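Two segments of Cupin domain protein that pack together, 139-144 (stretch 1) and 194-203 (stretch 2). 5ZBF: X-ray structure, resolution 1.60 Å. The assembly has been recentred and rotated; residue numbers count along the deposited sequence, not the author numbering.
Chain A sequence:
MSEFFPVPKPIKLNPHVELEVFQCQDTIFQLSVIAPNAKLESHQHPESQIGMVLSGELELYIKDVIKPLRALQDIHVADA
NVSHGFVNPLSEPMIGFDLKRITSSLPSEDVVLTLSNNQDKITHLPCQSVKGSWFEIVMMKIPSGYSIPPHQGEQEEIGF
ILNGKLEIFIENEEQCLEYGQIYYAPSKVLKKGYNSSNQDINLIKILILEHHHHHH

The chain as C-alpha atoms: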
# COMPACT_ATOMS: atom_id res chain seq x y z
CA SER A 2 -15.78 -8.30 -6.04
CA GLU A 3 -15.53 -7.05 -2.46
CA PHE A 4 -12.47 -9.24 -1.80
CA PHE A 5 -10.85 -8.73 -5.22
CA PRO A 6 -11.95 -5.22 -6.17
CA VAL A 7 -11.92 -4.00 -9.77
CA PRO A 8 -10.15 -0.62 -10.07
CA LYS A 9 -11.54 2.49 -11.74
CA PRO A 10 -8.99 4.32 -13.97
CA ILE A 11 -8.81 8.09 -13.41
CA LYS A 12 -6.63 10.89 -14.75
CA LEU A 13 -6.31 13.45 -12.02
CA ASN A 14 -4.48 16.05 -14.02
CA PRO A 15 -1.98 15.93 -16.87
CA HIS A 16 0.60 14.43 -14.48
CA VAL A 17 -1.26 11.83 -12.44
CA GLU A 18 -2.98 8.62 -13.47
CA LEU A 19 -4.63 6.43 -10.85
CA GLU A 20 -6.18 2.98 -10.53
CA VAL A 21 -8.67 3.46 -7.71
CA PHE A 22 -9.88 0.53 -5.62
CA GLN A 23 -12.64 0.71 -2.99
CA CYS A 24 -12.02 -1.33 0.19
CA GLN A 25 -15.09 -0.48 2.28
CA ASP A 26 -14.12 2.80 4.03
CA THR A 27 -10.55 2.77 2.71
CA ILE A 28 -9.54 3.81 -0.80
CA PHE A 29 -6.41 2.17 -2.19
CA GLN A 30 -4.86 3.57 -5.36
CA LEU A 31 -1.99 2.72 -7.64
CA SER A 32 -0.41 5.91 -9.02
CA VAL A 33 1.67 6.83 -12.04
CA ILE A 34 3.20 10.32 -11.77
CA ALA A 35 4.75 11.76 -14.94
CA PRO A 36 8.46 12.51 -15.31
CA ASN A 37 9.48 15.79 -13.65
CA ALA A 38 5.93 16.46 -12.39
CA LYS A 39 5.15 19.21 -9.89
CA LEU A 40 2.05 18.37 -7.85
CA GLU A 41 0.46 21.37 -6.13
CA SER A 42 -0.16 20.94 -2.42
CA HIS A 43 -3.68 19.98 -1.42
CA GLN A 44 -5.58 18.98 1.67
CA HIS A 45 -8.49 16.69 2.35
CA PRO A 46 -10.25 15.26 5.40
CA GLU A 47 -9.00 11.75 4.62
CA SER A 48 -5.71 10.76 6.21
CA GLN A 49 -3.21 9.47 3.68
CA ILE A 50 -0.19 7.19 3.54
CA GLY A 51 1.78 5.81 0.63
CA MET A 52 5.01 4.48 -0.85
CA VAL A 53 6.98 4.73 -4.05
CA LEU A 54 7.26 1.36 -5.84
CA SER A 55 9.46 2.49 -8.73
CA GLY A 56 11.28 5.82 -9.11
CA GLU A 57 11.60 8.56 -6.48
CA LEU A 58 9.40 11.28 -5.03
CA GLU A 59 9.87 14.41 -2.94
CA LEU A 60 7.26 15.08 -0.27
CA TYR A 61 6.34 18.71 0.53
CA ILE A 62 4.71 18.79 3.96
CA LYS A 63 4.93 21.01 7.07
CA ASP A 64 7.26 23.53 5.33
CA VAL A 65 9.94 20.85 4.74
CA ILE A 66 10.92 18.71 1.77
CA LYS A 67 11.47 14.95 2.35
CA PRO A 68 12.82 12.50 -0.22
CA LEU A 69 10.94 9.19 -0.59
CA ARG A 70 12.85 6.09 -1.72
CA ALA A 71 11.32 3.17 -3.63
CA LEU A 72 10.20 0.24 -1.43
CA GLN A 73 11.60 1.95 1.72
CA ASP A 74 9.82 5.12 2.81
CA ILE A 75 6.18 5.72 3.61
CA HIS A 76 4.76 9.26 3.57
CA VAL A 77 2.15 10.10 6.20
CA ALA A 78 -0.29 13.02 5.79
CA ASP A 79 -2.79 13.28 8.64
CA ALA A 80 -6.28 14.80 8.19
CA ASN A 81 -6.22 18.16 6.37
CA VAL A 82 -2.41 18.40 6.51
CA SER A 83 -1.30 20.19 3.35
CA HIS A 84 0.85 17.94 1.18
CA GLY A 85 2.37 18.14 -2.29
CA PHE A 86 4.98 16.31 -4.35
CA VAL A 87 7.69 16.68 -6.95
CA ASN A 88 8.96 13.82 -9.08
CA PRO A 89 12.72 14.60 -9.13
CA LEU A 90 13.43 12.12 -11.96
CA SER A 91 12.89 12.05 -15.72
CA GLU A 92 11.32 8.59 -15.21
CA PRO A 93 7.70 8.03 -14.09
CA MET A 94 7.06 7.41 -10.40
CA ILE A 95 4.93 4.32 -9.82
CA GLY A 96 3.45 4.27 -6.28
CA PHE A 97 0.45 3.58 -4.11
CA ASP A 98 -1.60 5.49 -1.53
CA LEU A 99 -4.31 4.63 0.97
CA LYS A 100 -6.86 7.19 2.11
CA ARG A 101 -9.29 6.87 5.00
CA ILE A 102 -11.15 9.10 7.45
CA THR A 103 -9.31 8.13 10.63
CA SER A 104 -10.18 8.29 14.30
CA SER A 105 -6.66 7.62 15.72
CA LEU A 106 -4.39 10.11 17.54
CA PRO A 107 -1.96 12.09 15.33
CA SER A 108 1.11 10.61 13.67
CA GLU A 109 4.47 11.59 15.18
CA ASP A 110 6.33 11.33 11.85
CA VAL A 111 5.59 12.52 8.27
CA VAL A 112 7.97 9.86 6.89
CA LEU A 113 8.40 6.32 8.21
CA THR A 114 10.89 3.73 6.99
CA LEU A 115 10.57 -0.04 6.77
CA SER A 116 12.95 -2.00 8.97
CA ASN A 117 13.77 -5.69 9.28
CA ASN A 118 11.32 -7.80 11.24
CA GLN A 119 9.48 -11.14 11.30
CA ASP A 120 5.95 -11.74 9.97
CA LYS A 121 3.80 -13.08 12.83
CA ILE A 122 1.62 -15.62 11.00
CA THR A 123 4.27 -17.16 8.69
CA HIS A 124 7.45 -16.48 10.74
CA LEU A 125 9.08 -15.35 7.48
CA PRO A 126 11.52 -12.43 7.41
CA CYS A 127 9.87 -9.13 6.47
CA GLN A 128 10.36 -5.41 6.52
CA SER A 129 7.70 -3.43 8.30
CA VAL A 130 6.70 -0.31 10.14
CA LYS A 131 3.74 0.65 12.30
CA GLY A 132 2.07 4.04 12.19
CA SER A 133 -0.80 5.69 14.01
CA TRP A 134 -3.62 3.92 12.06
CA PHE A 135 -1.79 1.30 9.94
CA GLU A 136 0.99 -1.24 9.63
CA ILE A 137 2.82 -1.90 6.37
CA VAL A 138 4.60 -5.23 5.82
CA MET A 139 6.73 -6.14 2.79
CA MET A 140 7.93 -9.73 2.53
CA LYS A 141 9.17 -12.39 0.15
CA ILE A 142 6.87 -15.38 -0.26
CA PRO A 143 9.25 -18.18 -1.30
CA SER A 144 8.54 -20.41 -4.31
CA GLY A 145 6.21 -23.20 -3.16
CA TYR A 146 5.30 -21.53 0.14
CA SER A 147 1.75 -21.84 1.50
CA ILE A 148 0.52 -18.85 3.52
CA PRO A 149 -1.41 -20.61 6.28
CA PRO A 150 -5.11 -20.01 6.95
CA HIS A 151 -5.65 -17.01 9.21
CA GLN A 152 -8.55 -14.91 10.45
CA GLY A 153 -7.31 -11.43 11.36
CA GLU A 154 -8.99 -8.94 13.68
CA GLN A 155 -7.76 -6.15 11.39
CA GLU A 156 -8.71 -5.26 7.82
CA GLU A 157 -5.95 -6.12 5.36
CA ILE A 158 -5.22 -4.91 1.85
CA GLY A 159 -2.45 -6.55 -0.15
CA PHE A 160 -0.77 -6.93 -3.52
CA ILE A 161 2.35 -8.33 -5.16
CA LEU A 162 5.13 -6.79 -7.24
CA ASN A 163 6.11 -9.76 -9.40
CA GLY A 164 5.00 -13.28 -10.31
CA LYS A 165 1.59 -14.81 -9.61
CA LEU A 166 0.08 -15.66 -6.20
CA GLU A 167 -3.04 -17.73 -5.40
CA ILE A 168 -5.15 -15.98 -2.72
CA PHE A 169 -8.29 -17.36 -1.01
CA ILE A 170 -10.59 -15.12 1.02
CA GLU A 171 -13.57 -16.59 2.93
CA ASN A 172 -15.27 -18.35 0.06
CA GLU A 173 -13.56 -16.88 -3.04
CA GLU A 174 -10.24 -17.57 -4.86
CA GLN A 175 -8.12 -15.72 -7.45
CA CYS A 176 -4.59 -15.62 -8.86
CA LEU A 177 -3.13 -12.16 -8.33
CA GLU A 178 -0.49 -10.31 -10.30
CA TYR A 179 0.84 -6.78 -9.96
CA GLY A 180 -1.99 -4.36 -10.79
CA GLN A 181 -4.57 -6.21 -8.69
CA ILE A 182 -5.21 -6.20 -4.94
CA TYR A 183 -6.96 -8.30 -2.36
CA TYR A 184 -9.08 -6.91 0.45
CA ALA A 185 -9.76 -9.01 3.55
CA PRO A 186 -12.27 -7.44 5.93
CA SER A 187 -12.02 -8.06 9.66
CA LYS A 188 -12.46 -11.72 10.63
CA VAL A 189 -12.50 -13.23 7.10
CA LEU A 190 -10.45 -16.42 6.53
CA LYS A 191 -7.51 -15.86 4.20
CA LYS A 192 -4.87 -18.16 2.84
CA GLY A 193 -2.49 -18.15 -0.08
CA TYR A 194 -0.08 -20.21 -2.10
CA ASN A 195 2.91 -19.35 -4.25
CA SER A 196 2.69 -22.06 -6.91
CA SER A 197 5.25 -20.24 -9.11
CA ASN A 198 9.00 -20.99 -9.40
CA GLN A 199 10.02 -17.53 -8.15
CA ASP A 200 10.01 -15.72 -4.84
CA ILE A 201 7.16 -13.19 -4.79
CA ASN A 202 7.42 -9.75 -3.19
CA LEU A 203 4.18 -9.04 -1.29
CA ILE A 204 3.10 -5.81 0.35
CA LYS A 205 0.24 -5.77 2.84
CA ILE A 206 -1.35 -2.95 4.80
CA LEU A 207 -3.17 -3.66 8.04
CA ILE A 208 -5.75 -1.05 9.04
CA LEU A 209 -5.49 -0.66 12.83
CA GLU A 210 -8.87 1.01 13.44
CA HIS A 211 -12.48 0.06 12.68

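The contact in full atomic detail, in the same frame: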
# COMPACT_ATOMS: atom_id res chain seq x y z
N MET A 139 6.24 -5.66 4.09
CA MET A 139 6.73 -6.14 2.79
C MET A 139 7.54 -7.40 3.05
O MET A 139 8.38 -7.42 3.95
CB MET A 139 7.63 -5.09 2.14
CG MET A 139 8.07 -5.44 0.72
SD MET A 139 8.94 -4.10 -0.13
CE MET A 139 10.44 -3.96 0.83
N MET A 140 7.29 -8.44 2.27
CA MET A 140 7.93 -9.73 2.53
C MET A 140 8.00 -10.60 1.30
O MET A 140 7.12 -10.53 0.44
CB MET A 140 7.17 -10.47 3.62
CG MET A 140 5.77 -10.87 3.23
SD MET A 140 4.86 -11.50 4.64
CE MET A 140 5.77 -12.98 5.03
N LYS A 141 9.03 -11.43 1.24
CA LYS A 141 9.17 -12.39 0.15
C LYS A 141 8.43 -13.66 0.52
O LYS A 141 8.65 -14.22 1.61
CB LYS A 141 10.64 -12.68 -0.13
CG LYS A 141 11.31 -11.59 -0.94
CD LYS A 141 12.60 -12.06 -1.59
CE LYS A 141 12.90 -11.28 -2.85
NZ LYS A 141 13.33 -9.88 -2.57
N ILE A 142 7.55 -14.09 -0.37
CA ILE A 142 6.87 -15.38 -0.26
C ILE A 142 7.67 -16.36 -1.11
O ILE A 142 7.64 -16.26 -2.34
CB ILE A 142 5.41 -15.32 -0.79
CG1 ILE A 142 4.62 -14.17 -0.13
CG2 ILE A 142 4.71 -16.66 -0.57
CD1 ILE A 142 4.53 -14.24 1.38
N PRO A 143 8.41 -17.30 -0.48
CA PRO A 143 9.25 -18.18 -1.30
C PRO A 143 8.47 -19.06 -2.29
O PRO A 143 7.31 -19.37 -2.05
CB PRO A 143 9.94 -19.06 -0.25
CG PRO A 143 9.89 -18.28 1.01
CD PRO A 143 8.58 -17.55 0.96
N SER A 144 9.11 -19.45 -3.38
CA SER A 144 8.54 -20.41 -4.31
C SER A 144 8.04 -21.63 -3.55
O SER A 144 8.76 -22.19 -2.74
CB SER A 144 9.57 -20.87 -5.34
OG SER A 144 9.05 -21.92 -6.12
N TYR A 194 -1.03 -19.21 -1.66
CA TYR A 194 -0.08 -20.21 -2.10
C TYR A 194 0.70 -19.69 -3.30
O TYR A 194 0.10 -19.28 -4.30
CB TYR A 194 -0.85 -21.50 -2.42
CG TYR A 194 -0.09 -22.58 -3.16
CD1 TYR A 194 1.25 -22.85 -2.87
CD2 TYR A 194 -0.74 -23.38 -4.10
CE1 TYR A 194 1.93 -23.85 -3.55
CE2 TYR A 194 -0.07 -24.38 -4.77
CZ TYR A 194 1.27 -24.62 -4.49
OH TYR A 194 1.93 -25.62 -5.16
N ASN A 195 2.02 -19.67 -3.15
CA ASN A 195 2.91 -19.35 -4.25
C ASN A 195 3.25 -20.62 -5.02
O ASN A 195 4.19 -21.34 -4.67
CB ASN A 195 4.18 -18.67 -3.75
CG ASN A 195 5.11 -18.27 -4.90
OD1 ASN A 195 4.80 -18.48 -6.07
ND2 ASN A 195 6.25 -17.70 -4.56
N SER A 196 2.47 -20.89 -6.07
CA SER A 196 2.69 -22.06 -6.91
C SER A 196 3.67 -21.79 -8.06
O SER A 196 3.84 -22.63 -8.93
CB SER A 196 1.35 -22.54 -7.49
OG SER A 196 0.72 -21.48 -8.17
N SER A 197 4.28 -20.60 -8.07
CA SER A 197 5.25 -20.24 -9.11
C SER A 197 6.66 -20.68 -8.71
O SER A 197 6.90 -21.06 -7.56
CB SER A 197 5.23 -18.73 -9.36
OG SER A 197 6.01 -18.04 -8.41
N ASN A 198 7.60 -20.63 -9.67
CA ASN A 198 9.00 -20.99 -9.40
C ASN A 198 9.88 -19.80 -8.98
O ASN A 198 11.11 -19.90 -8.96
CB ASN A 198 9.61 -21.73 -10.61
CG ASN A 198 9.25 -23.20 -10.63
OD1 ASN A 198 9.80 -24.01 -9.87
ND2 ASN A 198 8.32 -23.57 -11.50
N GLN A 199 9.26 -18.67 -8.64
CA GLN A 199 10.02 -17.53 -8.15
C GLN A 199 9.49 -17.03 -6.82
O GLN A 199 8.34 -17.28 -6.45
CB GLN A 199 10.07 -16.39 -9.17
CG GLN A 199 8.77 -15.64 -9.42
CD GLN A 199 8.85 -14.76 -10.66
OE1 GLN A 199 8.74 -13.53 -10.58
N ASP A 200 10.37 -16.34 -6.10
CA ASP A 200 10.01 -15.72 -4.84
C ASP A 200 9.23 -14.45 -5.17
O ASP A 200 9.63 -13.68 -6.05
CB ASP A 200 11.27 -15.43 -4.03
CG ASP A 200 12.13 -16.67 -3.84
OD1 ASP A 200 11.55 -17.78 -3.73
OD2 ASP A 200 13.37 -16.56 -3.83
N ILE A 201 8.10 -14.26 -4.49
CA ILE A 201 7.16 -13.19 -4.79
C ILE A 201 7.25 -12.12 -3.70
O ILE A 201 7.18 -12.43 -2.51
CB ILE A 201 5.72 -13.73 -4.90
CG1 ILE A 201 5.60 -14.58 -6.18
CG2 ILE A 201 4.70 -12.60 -4.90
CD1 ILE A 201 4.25 -15.22 -6.37
N ASN A 202 7.40 -10.87 -4.11
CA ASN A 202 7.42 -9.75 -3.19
C ASN A 202 5.99 -9.26 -2.94
O ASN A 202 5.32 -8.81 -3.86
CB ASN A 202 8.30 -8.63 -3.74
CG ASN A 202 9.77 -9.04 -3.83
OD1 ASN A 202 10.42 -9.22 -2.81
ND2 ASN A 202 10.29 -9.20 -5.05
N LEU A 203 5.54 -9.39 -1.70
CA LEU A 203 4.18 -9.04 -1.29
C LEU A 203 4.23 -7.85 -0.37
O LEU A 203 5.11 -7.76 0.48
CB LEU A 203 3.50 -10.22 -0.58
CG LEU A 203 2.07 -9.97 -0.09
CD1 LEU A 203 1.19 -11.20 -0.27
CD2 LEU A 203 2.06 -9.50 1.35
O HOH W 1 10.66 -23.98 -7.03

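Two strand segments, 139-142 and 201-203, run antiparallel, and the backbone pays most of its own polar cost. M140 and L203 form a hydrogen-bonded pair: M140 N gives to L203 O at 2.9 Å, and L203 N returns to M140 O at 2.9 Å. Two residues on, the pattern repeats, with I142 N to I201 O at 2.7 Å and I201 N to I142 O at 3.0 Å. K141 and N202 lie between them as the non-hydrogen-bonded pair, so no amide of theirs crosses here. The K141 CA hydrogen instead leans on I201 O, CA to O 3.3 Å.

Alternation sorts the side chains. M140, I142, I201 and L203 share one face, all buried, and I142 CG1 packs against L203 CB at 4.1 Å. K141 and N202 take the other face, where the lysine, extended through chi3 and turned at chi4 (p), brings NZ to N202 OD1 at 3.0 Å. N202 ND2 is satisfied elsewhere in the structure.

Past the ladder, side chains take over the backbone's work. Buried N195 is the hub: its ND2 donates to I142 O at 3.0 Å, giving that carbonyl a second donor beside I201 N, and to Q199 O at 2.8 Å within its own loop; a weak bond reaches P143 O at 3.2 Å. Its OD1 accepts from S197 N at 3.0 Å and S197 OG at 2.7 Å, so both ends of the amide are used and the turn is braced from inside.

P143 has no amide hydrogen to offer, but S144 does, and D200 OD1 receives it from S144 N at 3.0 Å. The S144 hydroxyl then donates from OG to S197 O at 2.7 Å and accepts from a water, 2.8 Å from water O to OG, which also donates to N198 OD1 at 3.0 Å.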